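Local coordinates for protein aromatic amino acid beta-eliminating lyase/threonine aldolase (Exiguobacterium sibiricum, PDB 3LWS) that belongs to the beta-eliminating lyase family of pyridoxal-phosphate-dependent proteins with the aminotransferase-like fold, and carries its cofactor bound covalently as a Schiff base, at residues E252-R257 with V333-G338; T7-Q10 with G14-S17. One frame throughout, in Å; residues are numbered along the deposited sequence.

Contact 1 (E252-R257 with V333-G338)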
loop_
_atom_site.group_PDB
_atom_site.type_symbol
_atom_site.label_atom_id
_atom_site.label_comp_id
_atom_site.label_asym_id
_atom_site.label_seq_id
_atom_site.Cartn_x
_atom_site.Cartn_y
_atom_site.Cartn_z
ATOM N N GLU A 252 -17.437 -9.610 7.153
ATOM C CA GLU A 252 -18.489 -10.604 7.327
ATOM C C GLU A 252 -18.532 -11.088 8.772
ATOM O O GLU A 252 -19.632 -11.189 9.343
ATOM C CB GLU A 252 -18.336 -11.766 6.333
ATOM C CG GLU A 252 -18.621 -11.347 4.924
ATOM C CD GLU A 252 -20.042 -10.831 4.727
ATOM O OE1 GLU A 252 -20.970 -11.369 5.375
ATOM O OE2 GLU A 252 -20.227 -9.884 3.945
ATOM N N LEU A 253 -17.359 -11.249 9.398
ATOM C CA LEU A 253 -17.278 -11.690 10.800
ATOM C C LEU A 253 -17.897 -10.719 11.807
ATOM O O LEU A 253 -18.566 -11.146 12.740
ATOM C CB LEU A 253 -15.833 -11.959 11.204
ATOM C CG LEU A 253 -15.551 -12.583 12.595
ATOM C CD1 LEU A 253 -15.900 -14.098 12.612
ATOM C CD2 LEU A 253 -14.089 -12.366 13.004
ATOM N N ARG A 254 -17.700 -9.421 11.621
ATOM C CA ARG A 254 -18.013 -8.484 12.691
ATOM C C ARG A 254 -19.104 -7.463 12.386
ATOM O O ARG A 254 -19.444 -6.679 13.263
ATOM C CB ARG A 254 -16.733 -7.784 13.145
ATOM C CG ARG A 254 -15.731 -8.713 13.820
ATOM C CD ARG A 254 -14.568 -7.974 14.449
ATOM N NE ARG A 254 -13.642 -8.912 15.101
ATOM C CZ ARG A 254 -12.381 -9.169 14.713
ATOM N NH1 ARG A 254 -11.823 -8.540 13.687
ATOM N NH2 ARG A 254 -11.652 -10.063 15.387
ATOM N N LYS A 255 -19.682 -7.496 11.181
ATOM C CA LYS A 255 -20.660 -6.485 10.772
ATOM C C LYS A 255 -21.865 -6.368 11.714
ATOM O O LYS A 255 -22.431 -5.273 11.862
ATOM C CB LYS A 255 -21.113 -6.695 9.319
ATOM C CG LYS A 255 -21.772 -8.033 9.026
ATOM C CD LYS A 255 -22.207 -8.107 7.573
ATOM C CE LYS A 255 -22.786 -9.440 7.212
ATOM N NZ LYS A 255 -23.806 -9.911 8.158
ATOM N N ASP A 256 -22.185 -7.463 12.402
ATOM C CA ASP A 256 -23.353 -7.540 13.232
ATOM C C ASP A 256 -23.004 -7.594 14.707
ATOM O O ASP A 256 -23.811 -8.068 15.534
ATOM C CB ASP A 256 -24.164 -8.775 12.837
ATOM C CG ASP A 256 -24.750 -8.680 11.432
ATOM O OD1 ASP A 256 -24.878 -7.550 10.877
ATOM O OD2 ASP A 256 -25.117 -9.751 10.901
ATOM N N ARG A 257 -21.812 -7.115 15.057
ATOM C CA ARG A 257 -21.419 -7.061 16.451
ATOM C C ARG A 257 -21.265 -5.649 16.964
ATOM O O ARG A 257 -20.969 -5.468 18.153
ATOM C CB ARG A 257 -20.092 -7.793 16.669
ATOM C CG ARG A 257 -20.111 -9.213 16.254
ATOM C CD ARG A 257 -18.751 -9.851 16.400
ATOM N NE ARG A 257 -18.860 -11.259 16.014
ATOM C CZ ARG A 257 -17.882 -12.165 16.100
ATOM N NH1 ARG A 257 -16.676 -11.836 16.570
ATOM N NH2 ARG A 257 -18.118 -13.420 15.726
ATOM N N VAL A 333 -14.189 -0.666 22.088
ATOM C CA VAL A 333 -14.609 -2.044 22.437
ATOM C C VAL A 333 -14.742 -2.922 21.177
ATOM O O VAL A 333 -15.336 -2.514 20.134
ATOM C CB VAL A 333 -15.918 -2.061 23.317
ATOM C CG1 VAL A 333 -16.464 -3.516 23.544
ATOM C CG2 VAL A 333 -15.698 -1.394 24.662
ATOM N N GLY A 334 -14.216 -4.146 21.299
ATOM C CA GLY A 334 -14.223 -5.162 20.252
ATOM C C GLY A 334 -14.386 -6.552 20.856
ATOM O O GLY A 334 -14.963 -6.696 21.932
ATOM N N ASP A 335 -13.818 -7.562 20.204
ATOM C CA ASP A 335 -14.031 -8.961 20.598
ATOM C C ASP A 335 -13.393 -9.299 21.944
ATOM O O ASP A 335 -13.861 -10.190 22.630
ATOM C CB ASP A 335 -13.508 -9.921 19.516
ATOM C CG ASP A 335 -14.449 -10.051 18.336
ATOM O OD1 ASP A 335 -15.638 -9.689 18.454
ATOM O OD2 ASP A 335 -14.000 -10.528 17.287
ATOM N N ALA A 336 -12.354 -8.570 22.348
ATOM C CA ALA A 336 -11.649 -8.895 23.571
ATOM C C ALA A 336 -12.497 -8.849 24.843
ATOM O O ALA A 336 -12.439 -9.802 25.642
ATOM C CB ALA A 336 -10.395 -8.053 23.715
ATOM N N TYR A 337 -13.290 -7.785 25.013
ATOM C CA TYR A 337 -14.129 -7.620 26.181
ATOM C C TYR A 337 -15.068 -8.806 26.390
ATOM O O TYR A 337 -15.203 -9.297 27.500
ATOM C CB TYR A 337 -14.981 -6.359 26.109
ATOM C CG TYR A 337 -15.776 -6.080 27.373
ATOM C CD1 TYR A 337 -15.134 -5.699 28.535
ATOM C CD2 TYR A 337 -17.161 -6.197 27.400
ATOM C CE1 TYR A 337 -15.835 -5.441 29.688
ATOM C CE2 TYR A 337 -17.878 -5.927 28.539
ATOM C CZ TYR A 337 -17.199 -5.549 29.685
ATOM O OH TYR A 337 -17.838 -5.275 30.854
ATOM N N GLY A 338 -15.723 -9.239 25.322
ATOM C CA GLY A 338 -16.686 -10.350 25.401
ATOM C C GLY A 338 -16.080 -11.696 25.757
ATOM O O GLY A 338 -16.798 -12.640 26.023
#
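Arg254 and Arg257 converge on the carboxylate of Asp335. Aspartate suits the place with two acceptor oxygens, one for each arginine, and arginine with a long chain ending in a flat group whose several N-H donors can hold a carboxylate oxygen side-on. From its CB, Arg254 runs out extended, with CG placed anti to the carbonyl carbon, and CD is the first atom to near the acid, 3.9 Å from Asp335 OD2. Arg254 NE then donates to Asp335 OD2 at 2.7 Å, well aligned at 159°. Past CZ, Arg254 NH2 bends a second bond to Asp335 OD2, 3.1 Å long. Both nitrogens lie with OD2 in the guanidinium plane, yet they come to that oxygen from one face of the carboxylate, whose plane is turned 56° from that of the guanidinium. NH1 faces the other way, to the carbonyl of Leu208, two residues beyond the cofactor-bearing Lys206. Arg254, Arg257 and Asp335 form a salt-bridge network that, in this aminotransferase-like fold, joins helix 241-254 and the turn after it to the loop that leaves strand 326-332. A type I turn from Arg254 to Arg257 brings the second arginine round, and Arg257 NH1 makes a weak bond of 3.0 Å to Asp335 OD1, which also bonds to the hydroxyl of Tyr261. Leu253 serves both arginines: CD2 lies over the Arg254 guanidinium, its carbonyl oxygen over the Arg257 group near the rim.

Contact 2 (T7-Q10 with G14-S17)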
loop_
_atom_site.group_PDB
_atom_site.type_symbol
_atom_site.label_atom_id
_atom_site.label_comp_id
_atom_site.label_asym_id
_atom_site.label_seq_id
_atom_site.Cartn_x
_atom_site.Cartn_y
_atom_site.Cartn_z
ATOM N N THR A 7 4.160 -2.396 29.263
ATOM C CA THR A 7 4.624 -3.726 29.609
ATOM C C THR A 7 3.535 -4.506 30.315
ATOM O O THR A 7 3.243 -5.629 29.946
ATOM C CB THR A 7 5.811 -3.685 30.591
ATOM O OG1 THR A 7 6.936 -3.075 29.964
ATOM C CG2 THR A 7 6.164 -5.086 31.055
ATOM N N SER A 8 2.943 -3.886 31.326
ATOM C CA SER A 8 1.941 -4.539 32.162
ATOM C C SER A 8 0.676 -4.898 31.372
ATOM O O SER A 8 -0.002 -5.887 31.688
ATOM C CB SER A 8 1.611 -3.674 33.393
ATOM O OG SER A 8 0.796 -2.549 33.092
ATOM N N PHE A 9 0.375 -4.104 30.343
ATOM C CA PHE A 9 -0.803 -4.312 29.536
ATOM C C PHE A 9 -0.540 -5.444 28.547
ATOM O O PHE A 9 -1.432 -6.267 28.297
ATOM C CB PHE A 9 -1.176 -3.004 28.804
ATOM C CG PHE A 9 -2.421 -3.097 27.957
ATOM C CD1 PHE A 9 -3.678 -2.813 28.509
ATOM C CD2 PHE A 9 -2.328 -3.387 26.584
ATOM C CE1 PHE A 9 -4.846 -2.885 27.726
ATOM C CE2 PHE A 9 -3.490 -3.450 25.780
ATOM C CZ PHE A 9 -4.740 -3.190 26.339
ATOM N N GLN A 10 0.682 -5.474 28.002
ATOM C CA GLN A 10 1.109 -6.526 27.070
ATOM C C GLN A 10 1.074 -7.892 27.737
ATOM O O GLN A 10 0.719 -8.890 27.088
ATOM C CB GLN A 10 2.550 -6.327 26.576
ATOM C CG GLN A 10 2.928 -4.977 26.050
ATOM C CD GLN A 10 2.589 -4.731 24.613
ATOM O OE1 GLN A 10 3.460 -4.354 23.819
ATOM N NE2 GLN A 10 1.318 -4.894 24.266
ATOM N N GLY A 14 -6.235 -10.876 29.175
ATOM C CA GLY A 14 -7.448 -10.350 28.551
ATOM C C GLY A 14 -7.489 -8.850 28.671
ATOM O O GLY A 14 -6.799 -8.284 29.517
ATOM N N GLN A 15 -8.306 -8.212 27.840
ATOM C CA GLN A 15 -8.376 -6.757 27.772
ATOM C C GLN A 15 -9.813 -6.320 27.600
ATOM O O GLN A 15 -10.633 -7.076 27.019
ATOM C CB GLN A 15 -7.575 -6.211 26.586
ATOM C CG GLN A 15 -6.126 -6.569 26.582
ATOM C CD GLN A 15 -5.866 -7.907 25.933
ATOM O OE1 GLN A 15 -6.483 -8.236 24.914
ATOM N NE2 GLN A 15 -4.947 -8.695 26.514
ATOM N N ILE A 16 -10.106 -5.105 28.073
ATOM C CA ILE A 16 -11.397 -4.489 27.833
ATOM C C ILE A 16 -11.495 -3.902 26.410
ATOM O O ILE A 16 -12.584 -3.860 25.825
ATOM C CB ILE A 16 -11.761 -3.429 28.904
ATOM C CG1 ILE A 16 -10.740 -2.301 28.929
ATOM C CG2 ILE A 16 -11.860 -4.117 30.294
ATOM C CD1 ILE A 16 -11.101 -1.147 29.835
ATOM N N SER A 17 -10.369 -3.455 25.861
ATOM C CA SER A 17 -10.376 -2.773 24.580
ATOM C C SER A 17 -9.794 -3.656 23.534
ATOM O O SER A 17 -9.022 -4.563 23.826
ATOM C CB SER A 17 -9.570 -1.485 24.618
ATOM O OG SER A 17 -8.197 -1.769 24.864
#
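The N-terminal arm of this aminotransferase-like chain begins with helix 4-10, passes through three residues and continues as the short strand 14-15; the contact joins the last turn of the helix to that strand and the residues just after it. Phe9 supplies nearly all of it from the helix. Its CB does not point at the strand, but with CG anti to the backbone N (chi1 -178°) the ring stretches far enough for its outer end to arrive there. CZ of Phe9 is the leading atom, 3.7 Å from Gln15 CG, and CE1 follows at 4.1 Å from the same methylene carbon. Gln15 CG meets the ring obliquely, and the two side chains cross at about a right angle. A bend at chi2 (86°) carries the amide of Gln15 off this apolar meeting, with NE2 bonded to Thr12 OG1 in the turn; that hydroxyl also bonds to the carbonyl of Phe9. Glutamine suits such a place because its methylenes can lie against an aromatic ring while its amide serves the neighbouring turn. Ser17 comes to the ring from its edge, OG close to the ring plane and 4.0 Å from Phe9 CZ. No hydrogen bond crosses between 7-10 and 14-17, so van der Waals packing joins them directly and the turn provides the polar links. At the protein surface, strand 14-15 pairs in parallel with 314-315, a small two-stranded sheet that joins the N-terminal arm to the C-terminal part of the chain.

In the fold
From the N terminus, contact 2 comes first and closes a very short loop, setting helix 4-10 against strand 14-15 and the residues after it. Contact 1 opens and closes far later, bringing helix 241-254 and the turn that follows to the loop before helix 342-355 and enclosing helices 258-273 and 298-312 and the whole of the four-stranded antiparallel sheet. The two follow in series, neither nested nor crossed. Their centres lie about 17 Å apart, yet their second segments pack together: Ala336 CB is 3.5 Å from Gln15 O, and Tyr337 CB equally near Ile16 O. Through the loop 333-338, the N-terminal arm is thus tied to the C-terminal part of the fold.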